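Side-chain contact in snrnp sm-like protein (Pyrococcus abyssi, PDB 1H64), which assembles into a heptameric ring with the Sm fold and probably binds RNA, as other members of the Sm protein family do: residues 60-64 against 65-69. Residues are numbered along the deposited sequence; the frame is centred on the assembly and turned at random.
Sequences IVIRG and DNVLA
The guanidinium of Arg63 meets Asp65 and Asn66 obliquely, showing how a short turn can bring flat polar groups together without pairing them directly. Water 1 lies at the guanidinium edge and in its plane, where it accepts a hydrogen bond from Arg63 NH2 at 2.6 Å and is placed to donate one to Asp65 OD1. It can thereby bridge opposite charges whose nearest atoms, Arg63 NH2 and Asp65 OD1, stay 4.4 Å apart, beyond salt-bridge range. The Arg63 chain bends at chi3 (-38°), and its head runs alongside Asp65, with NH1 4.0 Å from Asp65 CB. The Asn66 amide stands nearly perpendicular to the guanidinium, 81° between the planes, with Asn66 ND2 3.7 Å from Arg63 NH2. Both Arg63 NE and Asn66 ND2 donate to the same acceptor, Val67 O of a second subunit, so the cluster is directed at the subunit interface.

Next to these groups the backbone makes two successive 3-10 turns. Asn66 N donates to Arg63 O at 3.3 Å, and Val67 N to Gly64 O at 2.9 Å. Along with the second bond, Val67 CB comes to 3.4 Å from Gly64 O. Val67 CG2, beside its own backbone N, faces Ile62 CG2 at 4.2 Å, an apolar contact beside the polar turn.

Within the Sm fold this short 3-10 segment joins strand 60-62, paired with strand 40-42, to strand 67-72, paired with strand 16-21, where Leu68 and Ala69 form a classic beta bulge opposite Ile20. Asn39 OD1 receives Gly64 N. Val61 and Ile62 continue the sheet into the second subunit and Ala69 into a third, joining neighbours around the heptamer.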
loop_
_atom_site.group_PDB
_atom_site.type_symbol
_atom_site.label_atom_id
_atom_site.label_comp_id
_atom_site.label_asym_id
_atom_site.label_seq_id
_atom_site.Cartn_x
_atom_site.Cartn_y
_atom_site.Cartn_z
ATOM N N ILE C 60 -10.859 22.493 3.239
ATOM C CA ILE C 60 -10.243 21.214 3.573
ATOM C C ILE C 60 -9.308 20.696 2.476
ATOM O O ILE C 60 -9.643 20.750 1.295
ATOM C CB ILE C 60 -11.310 20.136 3.851
ATOM C CG1 ILE C 60 -10.639 18.865 4.377
ATOM C CG2 ILE C 60 -12.099 19.826 2.584
ATOM C CD1 ILE C 60 -11.612 17.803 4.836
ATOM N N VAL C 61 -8.148 20.203 2.901
ATOM C CA VAL C 61 -7.146 19.635 1.991
ATOM C C VAL C 61 -7.307 18.116 2.086
ATOM O O VAL C 61 -7.162 17.546 3.166
ATOM C CB VAL C 61 -5.723 20.040 2.416
ATOM C CG1 VAL C 61 -4.691 19.498 1.386
ATOM C CG2 VAL C 61 -5.626 21.551 2.502
ATOM N N ILE C 62 -7.627 17.482 0.958
ATOM C CA ILE C 62 -7.841 16.046 0.870
ATOM C C ILE C 62 -6.658 15.384 0.146
ATOM O O ILE C 62 -6.292 15.809 -0.951
ATOM C CB ILE C 62 -9.110 15.750 0.059
ATOM C CG1 ILE C 62 -10.336 16.416 0.728
ATOM C CG2 ILE C 62 -9.344 14.257 -0.022
ATOM C CD1 ILE C 62 -11.629 16.253 -0.097
ATOM N N ARG C 63 -6.070 14.342 0.730
ATOM C CA ARG C 63 -4.938 13.707 0.047
ATOM C C ARG C 63 -5.413 12.779 -1.060
ATOM O O ARG C 63 -6.297 11.950 -0.871
ATOM C CB ARG C 63 -4.038 12.964 1.049
ATOM C CG ARG C 63 -3.040 13.895 1.801
ATOM C CD ARG C 63 -1.820 13.082 2.248
ATOM N NE ARG C 63 -2.327 11.794 2.655
ATOM C CZ ARG C 63 -1.856 10.615 2.279
ATOM N NH1 ARG C 63 -0.805 10.490 1.469
ATOM N NH2 ARG C 63 -2.515 9.553 2.674
ATOM N N GLY C 64 -4.803 12.911 -2.236
ATOM C CA GLY C 64 -5.200 12.082 -3.368
ATOM C C GLY C 64 -5.101 10.564 -3.235
ATOM O O GLY C 64 -5.851 9.830 -3.886
ATOM N N ASP C 65 -4.196 10.078 -2.390
ATOM C CA ASP C 65 -4.023 8.640 -2.227
ATOM C C ASP C 65 -5.275 7.918 -1.731
ATOM O O ASP C 65 -5.414 6.707 -1.914
ATOM C CB ASP C 65 -2.846 8.354 -1.290
ATOM C CG ASP C 65 -2.485 6.869 -1.244
ATOM O OD1 ASP C 65 -2.634 6.239 -0.172
ATOM O OD2 ASP C 65 -2.063 6.332 -2.288
ATOM N N ASN C 66 -6.182 8.663 -1.104
ATOM C CA ASN C 66 -7.423 8.099 -0.582
ATOM C C ASN C 66 -8.569 8.236 -1.571
ATOM O O ASN C 66 -9.648 7.692 -1.346
ATOM C CB ASN C 66 -7.833 8.833 0.699
ATOM C CG ASN C 66 -6.758 8.802 1.759
ATOM O OD1 ASN C 66 -6.463 7.752 2.325
ATOM N ND2 ASN C 66 -6.157 9.950 2.022
ATOM N N VAL C 67 -8.340 8.959 -2.656
ATOM C CA VAL C 67 -9.404 9.218 -3.623
ATOM C C VAL C 67 -9.659 8.143 -4.666
ATOM O O VAL C 67 -8.723 7.628 -5.286
ATOM C CB VAL C 67 -9.158 10.586 -4.360
ATOM C CG1 VAL C 67 -10.262 10.841 -5.384
ATOM C CG2 VAL C 67 -9.158 11.748 -3.352
ATOM N N LEU C 68 -10.934 7.790 -4.841
ATOM C CA LEU C 68 -11.335 6.814 -5.852
ATOM C C LEU C 68 -11.618 7.587 -7.145
ATOM O O LEU C 68 -11.146 7.227 -8.233
ATOM C CB LEU C 68 -12.613 6.077 -5.427
ATOM C CG LEU C 68 -13.227 5.160 -6.491
ATOM C CD1 LEU C 68 -12.328 3.952 -6.703
ATOM C CD2 LEU C 68 -14.630 4.698 -6.062
ATOM N N ALA C 69 -12.387 8.663 -7.020
ATOM C CA ALA C 69 -12.736 9.453 -8.195
ATOM C C ALA C 69 -13.169 10.855 -7.827
ATOM O O ALA C 69 -13.497 11.127 -6.666
ATOM C CB ALA C 69 -13.842 8.738 -8.975
HETATM O O HOH W 1 -1.398 7.442 1.591
#